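Long-range contacts in transcriptional regulator (Pyrococcus horikoshii, PDB 1UDD), which is of unknown function but belongs to the all-helical TenA family: residues K40-Q45 with A206-A211; C136-A141 with N173-L178; I143-K148 with V165-E170. All blocks are in the same frame, centred on the assembly; numbering follows the deposited sequence.

The three contacts lie in one all-helical chain of the TenA family. Contact 2 joins helices 126-146 and 169-183; contact 3 packs the turn leading into helix 169-183 on the end of helix 126-146, and their centres are about 10 Å apart. Contact 1 pairs helices 36-63 and 190-213, with its centre about 20 Å from that of contact 2 and about 19 Å from that of contact 3; along the chain it encloses both. Y140 of contact 2 ties the set together: its OH lies 2.8 Å from Y42 OH of contact 1, a probable hydrogen bond, while its carbonyl O packs 3.5 Å from Y166 CB of contact 3. Contact 1 also meets contact 3 directly, where I143 CD1 packs 3.9 Å from W208 NE1.

Contact 1: K40-Q45 with A206-A211; sequences KFYVLQ and AFWEMA
Y42 and W208 set the pattern where helices 36-63 and 190-213 cross, their local axes 9.9 Å apart at 131°. The phenol and the six-membered indole ring lie nearly parallel, 29° between planes. They are offset, with centroids 5.0 Å apart and little of one ring above the other; W208 CZ3 sits over the rim of one phenol face, 3.6 Å from Y42 CE1. At the root of the same tyrosine, Y42 CB meets A211 CB at 4.1 Å. The end of M210 fills the ground between F41, Q45 and F207. Its CG stands between backbone N and carbonyl carbon, the most hindered of the staggered places (chi1 75°), which, with a bend at chi2, carries CE over the centre of the F207 ring and to 3.6 Å from Q45 CG. M210 SD meets the edge of the F41 ring, a Met-aromatic contact, 4.0 Å from F41 CE2. The F207 edge faces Q45 O, with F207 CZ 4.0 Å away. Polar groups are satisfied outside the pair: Y42 OH by Y140, Q45 OE1 by T107 N, Q45 NE2 by E105 O, and Q45 O by N110. Buried aromatic and sulfur packing therefore joins the two helices, while hydrogen bonds to their surroundings hold Y42 and Q45 in place.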
loop_
_atom_site.group_PDB
_atom_site.type_symbol
_atom_site.label_atom_id
_atom_site.label_comp_id
_atom_site.label_asym_id
_atom_site.label_seq_id
_atom_site.Cartn_x
_atom_site.Cartn_y
_atom_site.Cartn_z
ATOM N N LYS A 40 -34.501 4.217 -2.501
ATOM C CA LYS A 40 -33.773 4.233 -3.761
ATOM C C LYS A 40 -32.504 5.070 -3.649
ATOM O O LYS A 40 -31.473 4.688 -4.186
ATOM C CB LYS A 40 -34.655 4.757 -4.897
ATOM C CG LYS A 40 -35.800 3.829 -5.247
ATOM C CD LYS A 40 -36.629 4.405 -6.380
ATOM C CE LYS A 40 -37.909 3.623 -6.600
ATOM N NZ LYS A 40 -38.683 4.190 -7.748
ATOM N N PHE A 41 -32.571 6.205 -2.959
ATOM C CA PHE A 41 -31.380 7.043 -2.803
ATOM C C PHE A 41 -30.298 6.260 -2.053
ATOM O O PHE A 41 -29.110 6.333 -2.386
ATOM C CB PHE A 41 -31.702 8.308 -2.015
ATOM C CG PHE A 41 -30.533 9.225 -1.867
ATOM C CD1 PHE A 41 -30.201 10.123 -2.880
ATOM C CD2 PHE A 41 -29.732 9.167 -0.733
ATOM C CE1 PHE A 41 -29.081 10.955 -2.765
ATOM C CE2 PHE A 41 -28.614 9.986 -0.607
ATOM C CZ PHE A 41 -28.284 10.885 -1.627
ATOM N N TYR A 42 -30.733 5.527 -1.031
ATOM C CA TYR A 42 -29.849 4.703 -0.219
ATOM C C TYR A 42 -29.254 3.573 -1.059
ATOM O O TYR A 42 -28.027 3.423 -1.124
ATOM C CB TYR A 42 -30.631 4.131 0.979
ATOM C CG TYR A 42 -29.973 2.956 1.675
ATOM C CD1 TYR A 42 -28.774 3.106 2.383
ATOM C CD2 TYR A 42 -30.540 1.687 1.602
ATOM C CE1 TYR A 42 -28.159 2.011 2.998
ATOM C CE2 TYR A 42 -29.936 0.591 2.205
ATOM C CZ TYR A 42 -28.746 0.760 2.898
ATOM O OH TYR A 42 -28.142 -0.339 3.455
ATOM N N VAL A 43 -30.110 2.782 -1.707
ATOM C CA VAL A 43 -29.616 1.682 -2.529
ATOM C C VAL A 43 -28.588 2.208 -3.524
ATOM O O VAL A 43 -27.517 1.620 -3.698
ATOM C CB VAL A 43 -30.764 0.965 -3.291
ATOM C CG1 VAL A 43 -30.183 -0.043 -4.288
ATOM C CG2 VAL A 43 -31.670 0.235 -2.303
ATOM N N LEU A 44 -28.907 3.327 -4.163
ATOM C CA LEU A 44 -28.000 3.936 -5.131
ATOM C C LEU A 44 -26.622 4.191 -4.517
ATOM O O LEU A 44 -25.597 3.871 -5.123
ATOM C CB LEU A 44 -28.587 5.251 -5.652
ATOM C CG LEU A 44 -29.179 5.247 -7.068
ATOM C CD1 LEU A 44 -30.089 4.050 -7.255
ATOM C CD2 LEU A 44 -29.944 6.551 -7.307
ATOM N N GLN A 45 -26.603 4.764 -3.316
ATOM C CA GLN A 45 -25.353 5.051 -2.629
ATOM C C GLN A 45 -24.614 3.759 -2.244
ATOM O O GLN A 45 -23.431 3.802 -1.903
ATOM C CB GLN A 45 -25.621 5.874 -1.367
ATOM C CG GLN A 45 -26.098 7.301 -1.596
ATOM C CD GLN A 45 -25.027 8.199 -2.190
ATOM O OE1 GLN A 45 -23.931 8.336 -1.638
ATOM N NE2 GLN A 45 -25.344 8.827 -3.322
ATOM N N ALA A 206 -23.685 7.986 10.407
ATOM C CA ALA A 206 -23.626 9.078 9.445
ATOM C C ALA A 206 -24.196 8.637 8.107
ATOM O O ALA A 206 -24.837 9.426 7.401
ATOM C CB ALA A 206 -22.174 9.541 9.264
ATOM N N PHE A 207 -23.958 7.378 7.755
ATOM C CA PHE A 207 -24.436 6.864 6.485
ATOM C C PHE A 207 -25.967 6.843 6.452
ATOM O O PHE A 207 -26.581 7.216 5.453
ATOM C CB PHE A 207 -23.896 5.455 6.240
ATOM C CG PHE A 207 -23.755 5.103 4.786
ATOM C CD1 PHE A 207 -22.614 5.481 4.071
ATOM C CD2 PHE A 207 -24.746 4.368 4.131
ATOM C CE1 PHE A 207 -22.458 5.124 2.721
ATOM C CE2 PHE A 207 -24.605 4.010 2.792
ATOM C CZ PHE A 207 -23.454 4.385 2.082
ATOM N N TRP A 208 -26.582 6.390 7.539
ATOM C CA TRP A 208 -28.036 6.349 7.581
ATOM C C TRP A 208 -28.542 7.777 7.529
ATOM O O TRP A 208 -29.506 8.079 6.831
ATOM C CB TRP A 208 -28.527 5.654 8.859
ATOM C CG TRP A 208 -28.209 4.189 8.877
ATOM C CD1 TRP A 208 -27.399 3.537 9.761
ATOM C CD2 TRP A 208 -28.697 3.195 7.968
ATOM N NE1 TRP A 208 -27.357 2.200 9.464
ATOM C CE2 TRP A 208 -28.143 1.961 8.366
ATOM C CE3 TRP A 208 -29.556 3.229 6.854
ATOM C CZ2 TRP A 208 -28.414 0.764 7.693
ATOM C CZ3 TRP A 208 -29.828 2.039 6.184
ATOM C CH2 TRP A 208 -29.255 0.821 6.607
ATOM N N GLU A 209 -27.863 8.658 8.254
ATOM C CA GLU A 209 -28.252 10.055 8.309
ATOM C C GLU A 209 -28.240 10.708 6.936
ATOM O O GLU A 209 -29.163 11.439 6.586
ATOM C CB GLU A 209 -27.325 10.817 9.257
ATOM C CG GLU A 209 -27.698 12.284 9.469
ATOM C CD GLU A 209 -29.142 12.472 9.927
ATOM O OE1 GLU A 209 -29.604 11.667 10.766
ATOM O OE2 GLU A 209 -29.805 13.431 9.456
ATOM N N MET A 210 -27.200 10.449 6.152
ATOM C CA MET A 210 -27.133 11.054 4.831
ATOM C C MET A 210 -28.155 10.412 3.901
ATOM O O MET A 210 -28.615 11.040 2.947
ATOM C CB MET A 210 -25.719 10.935 4.257
ATOM C CG MET A 210 -25.351 9.574 3.777
ATOM S SD MET A 210 -25.695 9.368 2.049
ATOM C CE MET A 210 -25.035 7.672 1.842
ATOM N N ALA A 211 -28.504 9.158 4.171
ATOM C CA ALA A 211 -29.498 8.476 3.360
ATOM C C ALA A 211 -30.857 9.099 3.704
ATOM O O ALA A 211 -31.747 9.189 2.867
ATOM C CB ALA A 211 -29.503 6.992 3.675
#

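Contact 2: C136-A141 with N173-L178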
loop_
_atom_site.group_PDB
_atom_site.type_symbol
_atom_site.label_atom_id
_atom_site.label_comp_id
_atom_site.label_asym_id
_atom_site.label_seq_id
_atom_site.Cartn_x
_atom_site.Cartn_y
_atom_site.Cartn_z
ATOM N N CYS A 136 -19.568 -2.473 10.098
ATOM C CA CYS A 136 -20.364 -2.722 8.889
ATOM C C CYS A 136 -21.117 -4.044 8.966
ATOM O O CYS A 136 -22.345 -4.068 9.065
ATOM C CB CYS A 136 -19.477 -2.744 7.644
ATOM S SG CYS A 136 -20.257 -3.590 6.231
ATOM N N PHE A 137 -20.377 -5.144 8.922
ATOM C CA PHE A 137 -20.979 -6.477 8.964
ATOM C C PHE A 137 -21.858 -6.724 10.202
ATOM O O PHE A 137 -22.992 -7.181 10.087
ATOM C CB PHE A 137 -19.891 -7.563 8.912
ATOM C CG PHE A 137 -19.208 -7.704 7.571
ATOM C CD1 PHE A 137 -18.162 -6.863 7.211
ATOM C CD2 PHE A 137 -19.594 -8.705 6.679
ATOM C CE1 PHE A 137 -17.505 -7.020 5.978
ATOM C CE2 PHE A 137 -18.945 -8.869 5.449
ATOM C CZ PHE A 137 -17.900 -8.026 5.099
ATOM N N TRP A 138 -21.335 -6.391 11.378
ATOM C CA TRP A 138 -22.035 -6.634 12.638
ATOM C C TRP A 138 -23.299 -5.806 12.885
ATOM O O TRP A 138 -24.342 -6.365 13.229
ATOM C CB TRP A 138 -21.046 -6.477 13.798
ATOM C CG TRP A 138 -21.497 -7.039 15.118
ATOM C CD1 TRP A 138 -22.667 -7.713 15.386
ATOM C CD2 TRP A 138 -20.787 -6.960 16.358
ATOM N NE1 TRP A 138 -22.724 -8.052 16.720
ATOM C CE2 TRP A 138 -21.583 -7.604 17.340
ATOM C CE3 TRP A 138 -19.553 -6.403 16.741
ATOM C CZ2 TRP A 138 -21.182 -7.709 18.681
ATOM C CZ3 TRP A 138 -19.154 -6.508 18.080
ATOM C CH2 TRP A 138 -19.968 -7.158 19.031
ATOM N N SER A 139 -23.221 -4.490 12.706
ATOM C CA SER A 139 -24.383 -3.646 12.924
ATOM C C SER A 139 -25.575 -4.003 12.030
ATOM O O SER A 139 -26.708 -3.891 12.457
ATOM C CB SER A 139 -24.030 -2.172 12.719
ATOM O OG SER A 139 -23.853 -1.868 11.349
ATOM N N TYR A 140 -25.326 -4.417 10.792
ATOM C CA TYR A 140 -26.426 -4.761 9.895
ATOM C C TYR A 140 -27.193 -5.971 10.413
ATOM O O TYR A 140 -28.413 -6.066 10.245
ATOM C CB TYR A 140 -25.906 -5.019 8.471
ATOM C CG TYR A 140 -25.898 -3.767 7.610
ATOM C CD1 TYR A 140 -25.141 -2.643 7.970
ATOM C CD2 TYR A 140 -26.716 -3.675 6.481
ATOM C CE1 TYR A 140 -25.214 -1.451 7.220
ATOM C CE2 TYR A 140 -26.798 -2.499 5.737
ATOM C CZ TYR A 140 -26.053 -1.396 6.107
ATOM O OH TYR A 140 -26.165 -0.238 5.367
ATOM N N ALA A 141 -26.482 -6.893 11.045
ATOM C CA ALA A 141 -27.127 -8.068 11.606
ATOM C C ALA A 141 -27.865 -7.681 12.886
ATOM O O ALA A 141 -28.988 -8.137 13.114
ATOM C CB ALA A 141 -26.089 -9.152 11.902
ATOM N N ASN A 173 -23.423 -16.393 10.616
ATOM C CA ASN A 173 -22.226 -17.191 10.826
ATOM C C ASN A 173 -20.996 -16.469 10.307
ATOM O O ASN A 173 -19.920 -16.615 10.872
ATOM C CB ASN A 173 -22.383 -18.567 10.169
ATOM C CG ASN A 173 -23.235 -19.517 11.010
ATOM O OD1 ASN A 173 -23.582 -20.615 10.574
ATOM N ND2 ASN A 173 -23.564 -19.096 12.233
ATOM N N LEU A 174 -21.170 -15.685 9.244
ATOM C CA LEU A 174 -20.077 -14.914 8.658
ATOM C C LEU A 174 -19.604 -13.856 9.663
ATOM O O LEU A 174 -18.404 -13.717 9.924
ATOM C CB LEU A 174 -20.533 -14.224 7.366
ATOM C CG LEU A 174 -19.586 -13.134 6.842
ATOM C CD1 LEU A 174 -18.213 -13.741 6.564
ATOM C CD2 LEU A 174 -20.157 -12.487 5.584
ATOM N N VAL A 175 -20.540 -13.103 10.222
ATOM C CA VAL A 175 -20.174 -12.097 11.215
ATOM C C VAL A 175 -19.503 -12.809 12.395
ATOM O O VAL A 175 -18.498 -12.330 12.941
ATOM C CB VAL A 175 -21.412 -11.332 11.724
ATOM C CG1 VAL A 175 -20.982 -10.229 12.684
ATOM C CG2 VAL A 175 -22.179 -10.756 10.542
ATOM N N GLY A 176 -20.055 -13.960 12.772
ATOM C CA GLY A 176 -19.497 -14.723 13.875
ATOM C C GLY A 176 -18.036 -15.017 13.606
ATOM O O GLY A 176 -17.181 -14.790 14.466
ATOM N N ARG A 177 -17.746 -15.517 12.406
ATOM C CA ARG A 177 -16.375 -15.814 12.014
ATOM C C ARG A 177 -15.468 -14.581 12.032
ATOM O O ARG A 177 -14.298 -14.670 12.421
ATOM C CB ARG A 177 -16.326 -16.429 10.612
ATOM C CG ARG A 177 -16.344 -17.956 10.611
ATOM C CD ARG A 177 -17.451 -18.479 9.720
ATOM N NE ARG A 177 -17.343 -17.937 8.369
ATOM C CZ ARG A 177 -18.363 -17.860 7.520
ATOM N NH1 ARG A 177 -19.566 -18.294 7.888
ATOM N NH2 ARG A 177 -18.183 -17.344 6.311
ATOM N N LEU A 178 -15.978 -13.438 11.588
ATOM C CA LEU A 178 -15.153 -12.236 11.591
ATOM C C LEU A 178 -14.790 -11.887 13.034
ATOM O O LEU A 178 -13.652 -11.508 13.320
ATOM C CB LEU A 178 -15.878 -11.067 10.917
ATOM C CG LEU A 178 -16.033 -11.209 9.387
ATOM C CD1 LEU A 178 -16.750 -10.005 8.809
ATOM C CD2 LEU A 178 -14.668 -11.350 8.735
#
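F137 O is gripped by one hydrogen bond, from the OH of Y171, two residues before N173 on the same helix, and V175 CG2 rests against the same oxygen at 3.7 Å. This is helix-helix packing, nearer antiparallel than parallel, inside the all-helical TenA fold: helices 126-146 and 169-183 cross with local axes 9.5 Å apart and 138° between directions. The F137 side chain, its CG anti to the carbonyl carbon, reaches toward the other helix and lies across L178 at about a right angle. L178 CD1 sits above one face of the ring, 3.7 Å from the F137 centroid, in a CH-pi contact. L174, with CG anti to its backbone N, brings CD2 obliquely to the same ring, 3.8 Å from F137 CE2. V175 splits its branches: CG2 goes to the F137 carbonyl, and more loosely to A141 CB at 4.4 Å, whereas CG1 turns to W138. The indole itself is held from outside the pair, with NE1 hydrogen-bonded to E142, a cation-pi contact to R179 and W17 meeting it edge-to-face. L53 of helix 36-63 also touches F137. Where the backbones come nearest, V175 CG1 presses on W138 CA at 3.7 Å, beside the root of the indole.

Contact 3: I143-K148 with V165-E170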
loop_
_atom_site.group_PDB
_atom_site.type_symbol
_atom_site.label_atom_id
_atom_site.label_comp_id
_atom_site.label_asym_id
_atom_site.label_seq_id
_atom_site.Cartn_x
_atom_site.Cartn_y
_atom_site.Cartn_z
ATOM N N ILE A 143 -29.064 -4.751 13.709
ATOM C CA ILE A 143 -30.203 -3.914 13.376
ATOM C C ILE A 143 -31.393 -4.807 13.014
ATOM O O ILE A 143 -32.495 -4.597 13.506
ATOM C CB ILE A 143 -29.887 -2.985 12.181
ATOM C CG1 ILE A 143 -28.845 -1.930 12.577
ATOM C CG2 ILE A 143 -31.158 -2.308 11.716
ATOM C CD1 ILE A 143 -28.366 -1.052 11.389
ATOM N N ALA A 144 -31.165 -5.801 12.156
ATOM C CA ALA A 144 -32.232 -6.712 11.742
ATOM C C ALA A 144 -32.757 -7.461 12.958
ATOM O O ALA A 144 -33.970 -7.561 13.157
ATOM C CB ALA A 144 -31.721 -7.698 10.698
ATOM N N GLU A 145 -31.845 -7.981 13.775
ATOM C CA GLU A 145 -32.243 -8.700 14.983
ATOM C C GLU A 145 -33.112 -7.772 15.831
ATOM O O GLU A 145 -34.168 -8.165 16.311
ATOM C CB GLU A 145 -30.997 -9.137 15.767
ATOM C CG GLU A 145 -31.254 -9.833 17.103
ATOM C CD GLU A 145 -32.043 -11.122 16.964
ATOM O OE1 GLU A 145 -31.863 -11.815 15.941
ATOM O OE2 GLU A 145 -32.829 -11.451 17.885
ATOM N N TYR A 146 -32.669 -6.526 15.965
ATOM C CA TYR A 146 -33.364 -5.509 16.750
ATOM C C TYR A 146 -34.785 -5.201 16.258
ATOM O O TYR A 146 -35.681 -4.958 17.062
ATOM C CB TYR A 146 -32.557 -4.207 16.737
ATOM C CG TYR A 146 -33.045 -3.140 17.696
ATOM C CD1 TYR A 146 -32.495 -3.016 18.976
ATOM C CD2 TYR A 146 -34.042 -2.240 17.320
ATOM C CE1 TYR A 146 -32.917 -2.022 19.855
ATOM C CE2 TYR A 146 -34.477 -1.239 18.189
ATOM C CZ TYR A 146 -33.905 -1.136 19.454
ATOM O OH TYR A 146 -34.300 -0.125 20.300
ATOM N N HIS A 147 -34.974 -5.184 14.940
ATOM C CA HIS A 147 -36.277 -4.878 14.350
ATOM C C HIS A 147 -36.941 -6.103 13.720
ATOM O O HIS A 147 -37.820 -5.979 12.873
ATOM C CB HIS A 147 -36.122 -3.778 13.293
ATOM C CG HIS A 147 -35.649 -2.469 13.842
ATOM N ND1 HIS A 147 -36.451 -1.648 14.606
ATOM C CD2 HIS A 147 -34.457 -1.833 13.736
ATOM C CE1 HIS A 147 -35.776 -0.565 14.944
ATOM N NE2 HIS A 147 -34.563 -0.653 14.430
ATOM N N LYS A 148 -36.500 -7.274 14.159
ATOM C CA LYS A 148 -36.975 -8.574 13.700
ATOM C C LYS A 148 -38.502 -8.646 13.558
ATOM O O LYS A 148 -39.030 -9.024 12.511
ATOM C CB LYS A 148 -36.505 -9.608 14.714
ATOM C CG LYS A 148 -36.383 -11.026 14.245
ATOM C CD LYS A 148 -35.883 -11.869 15.414
ATOM C CE LYS A 148 -35.162 -13.116 14.944
ATOM N NZ LYS A 148 -34.632 -13.902 16.088
ATOM N N VAL A 165 -32.179 -10.911 4.604
ATOM C CA VAL A 165 -30.814 -11.341 4.332
ATOM C C VAL A 165 -29.943 -11.316 5.596
ATOM O O VAL A 165 -29.143 -12.225 5.841
ATOM C CB VAL A 165 -30.150 -10.451 3.262
ATOM C CG1 VAL A 165 -28.771 -10.978 2.941
ATOM C CG2 VAL A 165 -31.003 -10.410 2.010
ATOM N N TYR A 166 -30.124 -10.290 6.416
ATOM C CA TYR A 166 -29.316 -10.151 7.619
ATOM C C TYR A 166 -29.659 -11.065 8.796
ATOM O O TYR A 166 -28.865 -11.183 9.734
ATOM C CB TYR A 166 -29.297 -8.677 8.034
ATOM C CG TYR A 166 -28.937 -7.783 6.864
ATOM C CD1 TYR A 166 -29.873 -6.912 6.317
ATOM C CD2 TYR A 166 -27.678 -7.858 6.269
ATOM C CE1 TYR A 166 -29.577 -6.131 5.205
ATOM C CE2 TYR A 166 -27.365 -7.085 5.147
ATOM C CZ TYR A 166 -28.325 -6.221 4.622
ATOM O OH TYR A 166 -28.042 -5.456 3.517
ATOM N N LEU A 167 -30.810 -11.738 8.732
ATOM C CA LEU A 167 -31.218 -12.670 9.792
ATOM C C LEU A 167 -30.839 -14.115 9.469
ATOM O O LEU A 167 -30.940 -14.991 10.326
ATOM C CB LEU A 167 -32.736 -12.634 10.015
ATOM C CG LEU A 167 -33.425 -11.389 10.551
ATOM C CD1 LEU A 167 -32.692 -10.899 11.786
ATOM C CD2 LEU A 167 -33.466 -10.331 9.473
ATOM N N SER A 168 -30.428 -14.371 8.231
ATOM C CA SER A 168 -30.055 -15.719 7.818
ATOM C C SER A 168 -28.880 -16.264 8.631
ATOM O O SER A 168 -28.061 -15.497 9.140
ATOM C CB SER A 168 -29.708 -15.726 6.333
ATOM O OG SER A 168 -28.636 -14.841 6.059
ATOM N N ASN A 169 -28.805 -17.590 8.754
ATOM C CA ASN A 169 -27.736 -18.232 9.513
ATOM C C ASN A 169 -26.393 -18.009 8.858
ATOM O O ASN A 169 -25.374 -17.890 9.531
ATOM C CB ASN A 169 -27.965 -19.749 9.641
ATOM C CG ASN A 169 -29.121 -20.096 10.563
ATOM O OD1 ASN A 169 -29.343 -19.432 11.577
ATOM N ND2 ASN A 169 -29.851 -21.157 10.225
ATOM N N GLU A 170 -26.395 -17.980 7.533
ATOM C CA GLU A 170 -25.173 -17.786 6.787
ATOM C C GLU A 170 -24.580 -16.410 7.089
ATOM O O GLU A 170 -23.378 -16.280 7.322
ATOM C CB GLU A 170 -25.442 -17.910 5.278
ATOM C CG GLU A 170 -26.010 -19.250 4.823
ATOM C CD GLU A 170 -27.466 -19.457 5.234
ATOM O OE1 GLU A 170 -28.345 -18.702 4.755
ATOM O OE2 GLU A 170 -27.728 -20.379 6.039
#
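Apolar contact carries this small, surface-lying junction, and most of it falls on one methyl group. A144 CB points from helix 126-146 at residues 166 and 167 and is straddled by both branches of L167: CD2 stands 3.4 Å from A144 CB, tighter than usual for two carbons, and CD1 is nearly as close. L167 reaches there with CG anti to the carbonyl carbon (chi1 -66°) and a second torsion of the same sign (chi2 -49°), an uncommon leucine conformer. L167 CD1 also lies 3.6 Å from E145 N and marginally touches K148 CG. Y166 adds only the root of its side chain, CB to A144 CB at 3.7 Å; its ring leads away and meets Y140, W162 and Y171 edge-to-face.

The charged pair stays within one segment. K148, its chain extended beyond CB, brings NZ to E145 OE1 at 3.5 Å, a salt bridge with a weak hydrogen bond, alongside the leucine.

Backbone and hydroxyl bonds shape the turns. H147 N bonds to I143 O at 2.9 Å, and H147 is the first residue to leave helical geometry before the short helix 148-151; its ring is held by NE2 to F21 O. On the other side S168 OG donates to V165 O at 2.7 Å, in the carbonyl plane and with a C=O...O angle of 149°, and S168 OG in turn weakly accepts a bond from Y171 N. S168 is thus the N-cap of helix 169-183, fastened back to the preceding turn.

The whole is a helix-helix connection of the all-helical TenA fold: the turn between helices 157-164 and 169-183, closed by a serine N-cap, packs on the last turn of helix 126-146.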